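Local coordinates for electron transfer flavoprotein, alpha subunit (Thermotoga maritima, PDB 7KOE) that probably carries electrons between redox partner proteins by way of bound flavin-adenine dinucleotide, at residues Tyr67-Glu72 against Glu183-Leu188; Thr75-Leu80 against Lys193-Leu198; Val9-His14 against Gly43-Glu48; Ser2-Ile7 against Lys91-Ile96; Val53-Ile58 against Gly179-Glu184. One frame throughout, in Å; residues are numbered along the deposited sequence.

Contact 1 (Tyr67-Glu72 against Glu183-Leu188); sequences YVKNRE and EEEYDL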
# COMPACT_ATOMS: atom_id res chain seq x y z
N TYR B 67 37.97 48.13 20.20
CA TYR B 67 37.91 48.37 21.64
C TYR B 67 37.21 49.70 21.86
O TYR B 67 37.84 50.76 21.92
CB TYR B 67 39.32 48.32 22.23
CG TYR B 67 39.47 48.64 23.71
CD1 TYR B 67 38.48 48.33 24.63
CD2 TYR B 67 40.65 49.20 24.19
CE1 TYR B 67 38.64 48.62 25.98
CE2 TYR B 67 40.82 49.48 25.53
CZ TYR B 67 39.81 49.19 26.42
OH TYR B 67 39.97 49.47 27.75
N VAL B 68 35.89 49.64 21.98
CA VAL B 68 35.07 50.83 22.19
C VAL B 68 35.25 51.31 23.62
O VAL B 68 35.21 50.51 24.56
CB VAL B 68 33.59 50.52 21.88
CG1 VAL B 68 32.74 51.77 22.01
CG2 VAL B 68 33.45 49.92 20.50
N LYS B 69 35.47 52.61 23.78
CA LYS B 69 35.88 53.19 25.05
C LYS B 69 34.78 54.07 25.61
O LYS B 69 34.40 55.06 24.97
CB LYS B 69 37.16 54.00 24.88
CG LYS B 69 38.14 53.39 23.93
CD LYS B 69 38.96 52.36 24.64
CE LYS B 69 39.86 52.99 25.69
NZ LYS B 69 40.78 54.01 25.12
N ASN B 70 34.29 53.73 26.80
CA ASN B 70 33.52 54.65 27.62
C ASN B 70 33.56 54.16 29.06
O ASN B 70 33.76 52.97 29.32
CB ASN B 70 32.06 54.77 27.15
CG ASN B 70 31.46 56.10 27.54
OD1 ASN B 70 32.11 56.91 28.19
ND2 ASN B 70 30.22 56.34 27.13
N ARG B 71 33.40 55.09 30.00
CA ARG B 71 33.44 54.75 31.41
C ARG B 71 32.16 54.08 31.87
O ARG B 71 32.18 53.28 32.81
CB ARG B 71 33.72 56.01 32.24
CG ARG B 71 34.08 55.77 33.71
CD ARG B 71 35.17 54.72 33.87
NE ARG B 71 36.37 55.04 33.10
CZ ARG B 71 37.40 55.74 33.57
NH1 ARG B 71 37.38 56.21 34.81
NH2 ARG B 71 38.45 55.98 32.79
N GLU B 72 31.04 54.37 31.22
CA GLU B 72 29.76 53.76 31.57
C GLU B 72 29.50 52.44 30.86
O GLU B 72 28.34 52.04 30.75
CB GLU B 72 28.60 54.73 31.29
CG GLU B 72 28.68 56.10 31.98
CD GLU B 72 29.53 57.12 31.24
OE1 GLU B 72 29.76 56.93 30.02
OE2 GLU B 72 29.98 58.10 31.87
N GLU B 183 40.57 51.87 18.91
CA GLU B 183 39.90 52.56 20.00
C GLU B 183 38.98 53.63 19.43
O GLU B 183 39.44 54.56 18.76
CB GLU B 183 40.89 53.20 20.98
CG GLU B 183 41.58 52.21 21.91
CD GLU B 183 42.81 51.59 21.29
OE1 GLU B 183 43.19 51.99 20.17
OE2 GLU B 183 43.42 50.71 21.94
N GLU B 184 37.69 53.48 19.68
CA GLU B 184 36.69 54.49 19.34
C GLU B 184 36.15 55.02 20.66
O GLU B 184 35.36 54.34 21.33
CB GLU B 184 35.58 53.90 18.46
CG GLU B 184 34.52 54.90 18.05
CD GLU B 184 35.03 55.96 17.10
OE1 GLU B 184 35.96 55.68 16.32
OE2 GLU B 184 34.49 57.09 17.13
N GLU B 185 36.58 56.21 21.05
CA GLU B 185 36.18 56.79 22.32
C GLU B 185 34.73 57.26 22.19
O GLU B 185 34.46 58.36 21.70
CB GLU B 185 37.11 57.93 22.72
CG GLU B 185 38.32 57.48 23.51
CD GLU B 185 39.40 56.86 22.63
OE1 GLU B 185 39.58 57.33 21.49
OE2 GLU B 185 40.08 55.92 23.09
N TYR B 186 33.81 56.41 22.63
CA TYR B 186 32.40 56.59 22.35
C TYR B 186 31.80 57.66 23.24
O TYR B 186 32.08 57.73 24.44
CB TYR B 186 31.66 55.27 22.57
CG TYR B 186 30.33 55.19 21.86
CD1 TYR B 186 30.25 54.77 20.54
CD2 TYR B 186 29.15 55.54 22.51
CE1 TYR B 186 29.03 54.70 19.89
CE2 TYR B 186 27.93 55.47 21.86
CZ TYR B 186 27.88 55.05 20.55
OH TYR B 186 26.67 54.98 19.91
N ASP B 187 30.95 58.49 22.65
CA ASP B 187 30.25 59.55 23.36
C ASP B 187 28.76 59.23 23.33
O ASP B 187 28.25 58.71 22.33
CB ASP B 187 30.53 60.92 22.72
CG ASP B 187 30.12 62.10 23.61
OD1 ASP B 187 29.03 62.10 24.22
OD2 ASP B 187 30.92 63.05 23.70
N LEU B 188 28.08 59.51 24.44
CA LEU B 188 26.64 59.34 24.58
C LEU B 188 25.89 60.66 24.63
O LEU B 188 24.84 60.80 23.99
CB LEU B 188 26.34 58.54 25.84
CG LEU B 188 26.79 57.07 25.80
CD1 LEU B 188 26.68 56.43 27.16
CD2 LEU B 188 25.96 56.30 24.78

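Contact 2 (Thr75-Leu80 against Lys193-Leu198); sequences TYVNYL and KLIEIL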
# COMPACT_ATOMS: atom_id res chain seq x y z
N THR B 75 30.05 48.47 33.69
CA THR B 75 28.83 47.82 34.12
C THR B 75 28.00 47.43 32.90
O THR B 75 28.15 47.98 31.81
CB THR B 75 28.03 48.73 35.06
OG1 THR B 75 26.93 48.00 35.61
CG2 THR B 75 27.52 49.96 34.33
N TYR B 76 27.13 46.45 33.09
CA TYR B 76 26.27 45.99 32.00
C TYR B 76 24.93 46.72 32.09
O TYR B 76 24.14 46.47 33.01
CB TYR B 76 26.06 44.48 32.04
CG TYR B 76 25.03 44.04 31.04
CD1 TYR B 76 25.29 44.12 29.68
CD2 TYR B 76 23.78 43.57 31.44
CE1 TYR B 76 24.35 43.73 28.75
CE2 TYR B 76 22.84 43.18 30.51
CZ TYR B 76 23.13 43.26 29.17
OH TYR B 76 22.20 42.87 28.24
N VAL B 77 24.69 47.62 31.15
CA VAL B 77 23.37 48.19 30.92
C VAL B 77 23.08 47.99 29.45
O VAL B 77 23.78 48.54 28.59
CB VAL B 77 23.30 49.68 31.30
CG1 VAL B 77 22.00 50.28 30.80
CG2 VAL B 77 23.41 49.84 32.80
N ASN B 78 22.06 47.19 29.15
CA ASN B 78 21.70 46.87 27.77
C ASN B 78 21.17 48.08 27.02
O ASN B 78 21.21 48.10 25.78
CB ASN B 78 20.64 45.78 27.76
CG ASN B 78 19.47 46.10 28.66
OD1 ASN B 78 19.51 45.84 29.86
ND2 ASN B 78 18.43 46.70 28.09
N TYR B 79 20.67 49.09 27.73
CA TYR B 79 20.26 50.33 27.10
C TYR B 79 21.46 51.08 26.54
O TYR B 79 21.37 51.71 25.48
CB TYR B 79 19.51 51.18 28.12
CG TYR B 79 19.22 52.59 27.69
CD1 TYR B 79 18.53 52.85 26.51
CD2 TYR B 79 19.62 53.66 28.47
CE1 TYR B 79 18.26 54.14 26.11
CE2 TYR B 79 19.35 54.96 28.08
CZ TYR B 79 18.67 55.19 26.91
OH TYR B 79 18.40 56.48 26.51
N LEU B 80 22.60 51.02 27.23
CA LEU B 80 23.80 51.72 26.77
C LEU B 80 24.59 50.91 25.76
O LEU B 80 25.19 51.49 24.85
CB LEU B 80 24.69 52.05 27.97
CG LEU B 80 24.06 52.95 29.03
CD1 LEU B 80 24.95 53.04 30.25
CD2 LEU B 80 23.79 54.33 28.45
N LYS B 193 18.63 58.20 31.34
CA LYS B 193 18.82 56.94 32.07
C LYS B 193 17.53 56.24 32.45
O LYS B 193 16.77 56.72 33.29
CB LYS B 193 19.65 57.19 33.33
CG LYS B 193 20.13 55.93 34.01
CD LYS B 193 21.13 56.24 35.10
CE LYS B 193 21.60 54.97 35.79
NZ LYS B 193 22.37 54.09 34.87
N LEU B 194 17.29 55.08 31.84
CA LEU B 194 16.13 54.25 32.16
C LEU B 194 16.50 53.18 33.18
O LEU B 194 15.91 53.11 34.26
CB LEU B 194 15.59 53.61 30.88
CG LEU B 194 15.54 54.49 29.63
CD1 LEU B 194 15.45 53.64 28.38
CD2 LEU B 194 14.37 55.46 29.70
N ILE B 195 17.47 52.35 32.85
CA ILE B 195 17.90 51.25 33.71
C ILE B 195 18.91 51.77 34.71
O ILE B 195 19.95 52.32 34.32
CB ILE B 195 18.48 50.10 32.87
CG1 ILE B 195 17.39 49.47 32.01
CG2 ILE B 195 19.17 49.07 33.74
CD1 ILE B 195 17.89 48.47 31.02
N GLU B 196 18.62 51.62 36.00
CA GLU B 196 19.51 52.07 37.06
C GLU B 196 19.72 50.92 38.04
O GLU B 196 18.82 50.59 38.81
CB GLU B 196 18.92 53.28 37.79
CG GLU B 196 19.77 53.76 38.95
CD GLU B 196 18.98 54.62 39.91
OE1 GLU B 196 18.26 55.53 39.45
OE2 GLU B 196 19.08 54.39 41.13
N ILE B 197 20.92 50.34 38.01
CA ILE B 197 21.22 49.18 38.84
C ILE B 197 21.46 49.63 40.27
O ILE B 197 22.30 50.50 40.53
CB ILE B 197 22.43 48.42 38.29
CG1 ILE B 197 22.20 48.04 36.82
CG2 ILE B 197 22.73 47.19 39.13
CD1 ILE B 197 23.34 47.30 36.19
N LEU B 198 20.72 49.04 41.21
CA LEU B 198 20.89 49.37 42.63
C LEU B 198 21.91 48.45 43.29
O LEU B 198 22.93 48.92 43.80
CB LEU B 198 19.56 49.27 43.37
CG LEU B 198 18.51 50.34 43.11
CD1 LEU B 198 17.36 50.20 44.08
CD2 LEU B 198 19.13 51.72 43.20

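Contact 3 (Val9-His14 against Gly43-Glu48); sequences VLIEHH and GVLLGE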
# COMPACT_ATOMS: atom_id res chain seq x y z
N VAL B 9 32.80 39.36 16.87
CA VAL B 9 32.62 38.56 18.07
C VAL B 9 32.61 39.52 19.25
O VAL B 9 33.57 40.28 19.43
CB VAL B 9 33.72 37.50 18.25
CG1 VAL B 9 33.70 36.95 19.66
CG2 VAL B 9 33.56 36.36 17.26
N LEU B 10 31.54 39.51 20.03
CA LEU B 10 31.46 40.37 21.20
C LEU B 10 32.16 39.70 22.37
O LEU B 10 32.05 38.48 22.57
CB LEU B 10 30.00 40.66 21.56
CG LEU B 10 29.67 41.93 22.35
CD1 LEU B 10 28.29 42.38 21.98
CD2 LEU B 10 29.75 41.74 23.85
N ILE B 11 32.88 40.50 23.15
CA ILE B 11 33.60 40.02 24.33
C ILE B 11 32.81 40.42 25.56
O ILE B 11 32.65 41.61 25.84
CB ILE B 11 35.05 40.55 24.39
CG1 ILE B 11 35.91 39.94 23.27
CG2 ILE B 11 35.68 40.24 25.73
CD1 ILE B 11 36.02 40.78 22.02
N GLU B 12 32.32 39.43 26.29
CA GLU B 12 31.58 39.65 27.53
C GLU B 12 32.58 39.71 28.67
O GLU B 12 33.16 38.68 29.04
CB GLU B 12 30.56 38.54 27.75
CG GLU B 12 29.44 38.45 26.72
CD GLU B 12 28.42 39.57 26.85
OE1 GLU B 12 27.68 39.81 25.87
OE2 GLU B 12 28.34 40.19 27.93
N HIS B 13 32.78 40.89 29.24
CA HIS B 13 33.69 41.06 30.36
C HIS B 13 32.92 41.40 31.62
O HIS B 13 31.92 42.13 31.58
CB HIS B 13 34.73 42.15 30.07
CG HIS B 13 34.13 43.50 29.83
ND1 HIS B 13 33.88 44.39 30.86
CD2 HIS B 13 33.74 44.12 28.70
CE1 HIS B 13 33.35 45.49 30.36
NE2 HIS B 13 33.26 45.35 29.05
N HIS B 14 33.38 40.86 32.75
CA HIS B 14 32.73 41.04 34.04
C HIS B 14 33.71 41.76 34.96
O HIS B 14 34.48 41.13 35.69
CB HIS B 14 32.28 39.71 34.61
CG HIS B 14 31.33 38.98 33.72
ND1 HIS B 14 30.18 39.55 33.23
CD2 HIS B 14 31.36 37.72 33.22
CE1 HIS B 14 29.54 38.68 32.47
NE2 HIS B 14 30.24 37.56 32.45
N GLY B 43 36.95 41.69 17.03
CA GLY B 43 36.43 41.54 18.37
C GLY B 43 35.95 42.87 18.90
O GLY B 43 36.71 43.83 18.95
N VAL B 44 34.68 42.95 19.30
CA VAL B 44 34.11 44.18 19.82
C VAL B 44 34.14 44.13 21.33
O VAL B 44 33.68 43.15 21.94
CB VAL B 44 32.67 44.39 19.30
CG1 VAL B 44 32.24 45.82 19.55
CG2 VAL B 44 32.60 44.07 17.83
N LEU B 45 34.69 45.17 21.95
CA LEU B 45 34.87 45.18 23.39
C LEU B 45 34.55 46.58 23.88
O LEU B 45 35.01 47.57 23.29
CB LEU B 45 36.30 44.77 23.75
CG LEU B 45 36.61 44.26 25.16
CD1 LEU B 45 37.78 43.30 25.08
CD2 LEU B 45 36.93 45.39 26.11
N LEU B 46 33.76 46.67 24.94
CA LEU B 46 33.22 47.94 25.41
C LEU B 46 33.65 48.16 26.85
O LEU B 46 33.50 47.27 27.70
CB LEU B 46 31.69 47.96 25.31
CG LEU B 46 31.05 48.07 23.92
CD1 LEU B 46 30.84 46.71 23.28
CD2 LEU B 46 29.73 48.79 24.02
N GLY B 47 34.18 49.34 27.13
CA GLY B 47 34.61 49.73 28.45
C GLY B 47 35.92 50.47 28.40
O GLY B 47 36.52 50.65 27.33
N GLU B 48 36.38 50.91 29.56
CA GLU B 48 37.67 51.57 29.70
C GLU B 48 38.53 50.81 30.69
O GLU B 48 38.04 50.35 31.73
CB GLU B 48 37.51 53.02 30.15
CG GLU B 48 37.17 53.97 29.03
CD GLU B 48 38.37 54.76 28.55
OE1 GLU B 48 38.21 55.59 27.63
OE2 GLU B 48 39.47 54.55 29.09

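Contact 4 (Ser2-Ile7 against Lys91-Ile96); sequences SEKKII and KYRPEI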
# COMPACT_ATOMS: atom_id res chain seq x y z
N SER B 2 36.94 42.82 0.47
CA SER B 2 37.35 41.81 1.43
C SER B 2 37.11 42.22 2.87
O SER B 2 36.70 41.38 3.68
CB SER B 2 38.84 41.49 1.25
OG SER B 2 39.28 40.59 2.26
N GLU B 3 37.32 43.48 3.20
CA GLU B 3 37.07 43.98 4.54
C GLU B 3 35.61 44.35 4.77
O GLU B 3 35.29 44.94 5.81
CB GLU B 3 37.98 45.18 4.83
CG GLU B 3 37.84 46.35 3.86
CD GLU B 3 36.86 47.40 4.35
OE1 GLU B 3 36.63 47.47 5.57
OE2 GLU B 3 36.33 48.14 3.51
N LYS B 4 34.72 44.04 3.83
CA LYS B 4 33.29 44.11 4.09
C LYS B 4 32.74 42.77 4.59
O LYS B 4 31.67 42.73 5.20
CB LYS B 4 32.54 44.57 2.84
CG LYS B 4 32.72 46.05 2.51
CD LYS B 4 32.04 46.94 3.54
CE LYS B 4 31.76 48.32 2.97
NZ LYS B 4 32.16 49.40 3.92
N LYS B 5 33.45 41.67 4.32
CA LYS B 5 33.19 40.39 4.98
C LYS B 5 34.05 40.32 6.24
O LYS B 5 35.16 39.79 6.27
CB LYS B 5 33.46 39.22 4.04
CG LYS B 5 32.43 39.09 2.94
CD LYS B 5 32.71 37.88 2.07
CE LYS B 5 31.72 37.80 0.92
NZ LYS B 5 30.33 37.52 1.39
N ILE B 6 33.50 40.89 7.30
CA ILE B 6 34.23 41.24 8.51
C ILE B 6 33.42 40.71 9.69
O ILE B 6 32.45 41.32 10.13
CB ILE B 6 34.48 42.75 8.56
CG1 ILE B 6 35.06 43.25 9.88
CG2 ILE B 6 33.28 43.58 8.03
CD1 ILE B 6 35.40 44.70 9.78
N ILE B 7 33.80 39.55 10.21
CA ILE B 7 32.90 38.87 11.15
C ILE B 7 33.22 39.34 12.57
O ILE B 7 34.38 39.49 12.95
CB ILE B 7 32.97 37.35 11.00
CG1 ILE B 7 34.35 36.78 11.29
CG2 ILE B 7 32.61 36.98 9.57
CD1 ILE B 7 34.43 35.28 11.11
N LYS B 91 28.69 51.52 11.21
CA LYS B 91 29.93 52.11 10.71
C LYS B 91 30.78 51.11 9.94
O LYS B 91 31.21 51.38 8.82
CB LYS B 91 30.74 52.70 11.87
CG LYS B 91 32.10 53.23 11.48
CD LYS B 91 32.79 53.90 12.66
CE LYS B 91 32.18 55.25 12.97
NZ LYS B 91 32.90 55.94 14.07
N TYR B 92 31.03 49.93 10.53
CA TYR B 92 31.97 48.98 9.94
C TYR B 92 31.31 47.94 9.06
O TYR B 92 32.03 47.27 8.30
CB TYR B 92 32.76 48.29 11.05
CG TYR B 92 33.57 49.25 11.88
CD1 TYR B 92 34.80 49.71 11.43
CD2 TYR B 92 33.10 49.72 13.10
CE1 TYR B 92 35.55 50.61 12.17
CE2 TYR B 92 33.84 50.61 13.85
CZ TYR B 92 35.06 51.05 13.38
OH TYR B 92 35.80 51.94 14.12
N ARG B 93 29.98 47.79 9.12
CA ARG B 93 29.15 46.86 8.36
C ARG B 93 29.64 45.42 8.42
O ARG B 93 30.19 44.92 7.43
CB ARG B 93 29.05 47.32 6.90
CG ARG B 93 28.36 48.65 6.73
CD ARG B 93 28.28 49.04 5.26
NE ARG B 93 27.37 48.17 4.52
CZ ARG B 93 26.07 48.41 4.35
NH1 ARG B 93 25.54 49.51 4.87
NH2 ARG B 93 25.32 47.57 3.67
N PRO B 94 29.47 44.72 9.54
CA PRO B 94 29.95 43.34 9.64
C PRO B 94 29.10 42.37 8.83
O PRO B 94 28.06 42.72 8.28
CB PRO B 94 29.86 43.04 11.14
CG PRO B 94 28.82 43.94 11.62
CD PRO B 94 28.98 45.20 10.83
N GLU B 95 29.57 41.13 8.77
CA GLU B 95 28.88 40.04 8.09
C GLU B 95 28.27 39.03 9.05
O GLU B 95 27.13 38.62 8.86
CB GLU B 95 29.86 39.31 7.15
CG GLU B 95 29.30 38.10 6.44
CD GLU B 95 28.60 38.45 5.15
OE1 GLU B 95 28.73 39.61 4.70
OE2 GLU B 95 27.93 37.57 4.57
N ILE B 96 29.01 38.64 10.08
CA ILE B 96 28.55 37.70 11.10
C ILE B 96 28.84 38.32 12.46
O ILE B 96 30.00 38.57 12.79
CB ILE B 96 29.24 36.33 10.97
CG1 ILE B 96 28.84 35.63 9.68
CG2 ILE B 96 28.95 35.47 12.18
CD1 ILE B 96 29.60 34.35 9.43

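Contact 5 (Val53-Ile58 against Gly179-Glu184); sequences VAKEAI and GEIIEE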
# COMPACT_ATOMS: atom_id res chain seq x y z
N VAL B 53 42.74 42.58 28.46
CA VAL B 53 41.99 41.54 27.79
C VAL B 53 41.84 41.80 26.29
O VAL B 53 41.66 40.84 25.52
CB VAL B 53 40.60 41.36 28.45
CG1 VAL B 53 39.69 42.55 28.21
CG2 VAL B 53 39.94 40.03 28.08
N ALA B 54 41.98 43.05 25.83
CA ALA B 54 41.95 43.33 24.39
C ALA B 54 43.16 42.75 23.68
O ALA B 54 43.07 42.36 22.51
CB ALA B 54 41.86 44.83 24.15
N LYS B 55 44.30 42.67 24.37
CA LYS B 55 45.44 41.92 23.85
C LYS B 55 45.27 40.42 24.04
O LYS B 55 45.86 39.64 23.28
CB LYS B 55 46.73 42.37 24.53
CG LYS B 55 47.18 43.77 24.14
CD LYS B 55 48.67 43.94 24.35
CE LYS B 55 49.07 43.65 25.79
NZ LYS B 55 48.67 44.75 26.70
N GLU B 56 44.48 40.00 25.04
CA GLU B 56 44.22 38.58 25.25
C GLU B 56 43.35 38.01 24.14
O GLU B 56 43.48 36.83 23.80
CB GLU B 56 43.59 38.37 26.62
CG GLU B 56 43.30 36.93 27.02
CD GLU B 56 44.56 36.10 27.20
OE1 GLU B 56 45.61 36.67 27.55
OE2 GLU B 56 44.49 34.87 27.00
N ALA B 57 42.48 38.83 23.55
CA ALA B 57 41.64 38.37 22.45
C ALA B 57 42.46 38.07 21.21
O ALA B 57 42.18 37.10 20.49
CB ALA B 57 40.57 39.41 22.14
N ILE B 58 43.50 38.87 20.95
CA ILE B 58 44.34 38.66 19.79
C ILE B 58 45.20 37.42 19.96
O ILE B 58 45.51 36.73 18.98
CB ILE B 58 45.19 39.91 19.53
CG1 ILE B 58 44.32 41.16 19.68
CG2 ILE B 58 45.79 39.88 18.14
CD1 ILE B 58 45.05 42.45 19.40
N GLY B 179 47.50 42.24 16.18
CA GLY B 179 46.45 42.82 15.37
C GLY B 179 46.22 44.25 15.79
O GLY B 179 46.64 44.67 16.87
N GLU B 180 45.53 45.00 14.93
CA GLU B 180 45.25 46.40 15.23
C GLU B 180 44.13 46.46 16.28
O GLU B 180 43.16 45.69 16.22
CB GLU B 180 44.90 47.19 13.97
CG GLU B 180 43.51 46.99 13.36
CD GLU B 180 43.34 47.68 12.02
OE1 GLU B 180 44.30 48.29 11.52
OE2 GLU B 180 42.21 47.60 11.48
N ILE B 181 44.32 47.28 17.30
CA ILE B 181 43.27 47.53 18.28
C ILE B 181 42.69 48.91 17.98
O ILE B 181 43.36 49.93 18.15
CB ILE B 181 43.81 47.45 19.71
CG1 ILE B 181 44.43 46.08 19.96
CG2 ILE B 181 42.70 47.71 20.71
CD1 ILE B 181 44.94 45.87 21.36
N ILE B 182 41.44 48.94 17.52
CA ILE B 182 40.80 50.20 17.17
C ILE B 182 40.10 50.74 18.41
O ILE B 182 39.13 50.15 18.90
CB ILE B 182 39.80 50.01 16.02
CG1 ILE B 182 40.49 49.39 14.80
CG2 ILE B 182 39.17 51.34 15.67
CD1 ILE B 182 40.13 47.94 14.57
N GLU B 183 40.57 51.87 18.91
CA GLU B 183 39.90 52.56 20.00
C GLU B 183 38.98 53.63 19.43
O GLU B 183 39.44 54.56 18.76
CB GLU B 183 40.89 53.20 20.98
CG GLU B 183 41.58 52.21 21.91
CD GLU B 183 42.81 51.59 21.29
OE1 GLU B 183 43.19 51.99 20.17
OE2 GLU B 183 43.42 50.71 21.94
N GLU B 184 37.69 53.48 19.68
CA GLU B 184 36.69 54.49 19.34
C GLU B 184 36.15 55.02 20.66
O GLU B 184 35.36 54.34 21.33
CB GLU B 184 35.58 53.90 18.46
CG GLU B 184 34.52 54.90 18.05
CD GLU B 184 35.03 55.96 17.10
OE1 GLU B 184 35.96 55.68 16.32
OE2 GLU B 184 34.49 57.09 17.13

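Contact 1 (Tyr67-Glu72 against Glu183-Leu188)
Lys69 NZ is the polar atom to start from: one firm salt bridge grips it, 2.9 Å to Glu185 OE2, and Glu48 OE1 adds a long, weak ion pair. The carboxylate offers the anti lone pair of OE2, the one turned away from its other oxygen. This lies at the border of the parallel sheet of the HUP-clan alpha/beta fold, where strand 65-69 runs beside the outermost strand 181-185; the axes of 67-69 and 183-185 are 19° apart. The lysine chain bends at chi2, chi3 and chi4, and these bends lay its CD 3.5 Å above the plane of the Tyr67 ring, over the centre. Glu183 CG packs alongside CD on the same face of the sheet. An alanine in place of Lys69 would lose the salt bridge and the methylenes over Tyr67, and would probably leave the Glu185 carboxylate less well held. The lysine backbone binds too: Lys69 N donates to Glu184 O at 3.0 Å, nearly straight at 172°, and Tyr186 N returns a bond to Lys69 O at 2.8 Å. On the face that Val68 occupies, its side chain lies beside that of Tyr186, in the loop just past the strand, and both touch Met88 of helix 87-90. Their closest atoms are Val68 CG1 and Tyr186 CB, 3.7 Å apart.

Contact 2 (Thr75-Leu80 against Lys193-Leu198)
Ile195 and Tyr79 bury the most surface here, with Val77 next. Leu194 CD1 sits over the middle of the Tyr79 ring, 3.7 Å from its centroid and 13° off the normal, a CH-pi contact in which the two side chains cross at about a right angle. The ring reaches that place because its CG is anti to the backbone N, and its hydroxyl is hydrogen-bonded to Phe191 O. Ile195 sends CD1 to the amide of Asn78, 3.3 Å from OD1, crossing that side chain nearly at right angles. That OD1 takes its hydrogen bond from Arg176 of a neighbouring subunit, so the methyl only packs against a group already held. Val77, at the N-cap position of helix 78-84, slides past Ile195 in the opposite direction, with its CG1 4.1 Å from Ile195 CB. At the other end Ile197 CD1 meets Thr75 OG1 tip to tip at 3.7 Å. Lys193 NZ bonds in the carbonyl plane to Ile195 O, which ties the 193-198 segment to itself. Glu196 and Ile197 also pair with an antiparallel strand of the neighbouring electron transfer flavoprotein chain: the arrangement is a beta sheet continued across a subunit interface, packed on the start of a helix.

Contact 3 (Val9-His14 against Gly43-Glu48)
Backbone bonds come first, in the parallel sheet of the alpha/beta domain, where strands 6-9 and 40-46 are neighbours. Val44 is held through both of its peptide groups: its N donates to Val9 O at 2.9 Å, and its O accepts from Ile11 N at 3.0 Å, nearly along the C=O axis. That pair makes a single bridge centred on Leu10 and Val44. Gly43 CA adds a CA-H...O contact to the same Val9 O.

The apolar part belongs to Ile11. Its CG2 lies 3.8 Å from Leu45 CD1, the two side chains crossing obliquely, while its CD1 reaches back along the strand to 3.8 Å from Gly43 CA. With an alanine at Ile11 both branches would be gone, and the packing against Leu45 and over the glycine would probably loosen. Ser22 of helix 21-33 covers Ile11 in turn.

The third kind is a side chain bonding to backbone. Past Ile11 the two chains part, and His13 spans the gap with its ring, whose CG stands between the backbone N and the carbonyl carbon (chi1 61°). Its NE2 donates to Leu46 O, arriving nearly along the carbonyl axis, while that oxygen sits 28° out of the imidazole plane.

Contact 4 (Ser2-Ile7 against Lys91-Ile96)
The contact belongs to the middle of a Rossmann-like parallel sheet, where strand 6-9 lies next to strand 97-100 and residues 91-96 bring the chain in from helix 87-90. Arg93, with positive phi, is where that chain leaves helical angles. One backbone hydrogen bond joins the segments: Glu95 N donates to Ile6 O at 3.2 Å, with the donor standing 57° out of the carbonyl plane. Pro94 CB packs on the same oxygen at 3.3 Å. Ile6 puts its CG2 in the crowded position between backbone N and carbonyl carbon, and so brings it 3.4 Å from Arg93 O, while its side chain also touches Trp42 of strand 40-46.

At the charged end, Lys5 and Glu95 run side by side, pointing the same way, but their salt bridge is long: NZ to OE2 measures 4.0 Å. The firmer partner of that oxygen is Arg157, which would probably keep the carboxylate ionised and set its rotation; chi2 of Glu95 bends to 87°. Ile7 and Ile96 close the contact on the buried side, Ile7 against Ala29 and Ala33 of helix 21-33, Ile96 against Ile129 and Leu136. They too lie alongside each other, with Ile7 CG2 against Ile96 CB at 3.7 Å.

Contact 5 (Val53-Ile58 against Gly179-Glu184)
Ile181 and Ile58 make the first shell. They cross obliquely, and the closest atoms of the pair are Ile58 CD1 and Ile181 CG1, 3.7 Å apart. The far methyl of Ile181 reaches the helix surface: CD1 comes 4.1 Å from Ala54 O and 4.3 Å from Ala54 CB. Lys55 brings only a methylene, its CG 4.1 Å from Ile181 CD1, with the two side chains crossing at about a right angle. Ile58 CD1 also meets Gly179 O, at 3.7 Å, and Ile58 CG2 lies 3.5 Å from Gly179 N.

Both isoleucines hold CG1 anti to the carbonyl carbon, which points the long branches at each other. Behind them, helix segment 53-58 lies over strand 181-184, axes 10.5 Å apart at closest and running 144° from one to the other, a helix laid on the sheet edge of an alpha/beta fold. Backbone hydrogen bonds of Ile182 with Val65 and Tyr67 pair the outer strand with its neighbour, strand 65-69; Ile58 also rests on Val65, and Ile181 on Tyr67. Ala57 leans on Ile26 of helix 21-33. Between helix and strand the contact is made by dispersion and shape, so the directional bonding that sets its geometry lies within the sheet and the helix.

Overall arrangement
Contact 3 is the buried one, contact 1 lies at the surface, and contacts 2, 4 and 5 are partly buried. Contacts 1, 3, 4 and 5 all reach the seven-stranded parallel sheet: contact 4 joins strand 6-9 to the chain entering strand 97-100, contact 3 carries on toward strand 40-46, and contact 1 ends at the outer strand 181-185. Contact 5 shares Glu183 and Glu184 with contact 1 and adds the helical layer. Charged pairs appear in contact 1, at the outer strand, and in contact 4, at the end of central strands where its lysines are at least partly exposed, while contact 5 is apolar. Contact 2 stands apart beyond the sheet, touching contact 1 through Leu80 and Leu188, and alone continues into a neighbouring subunit's strand.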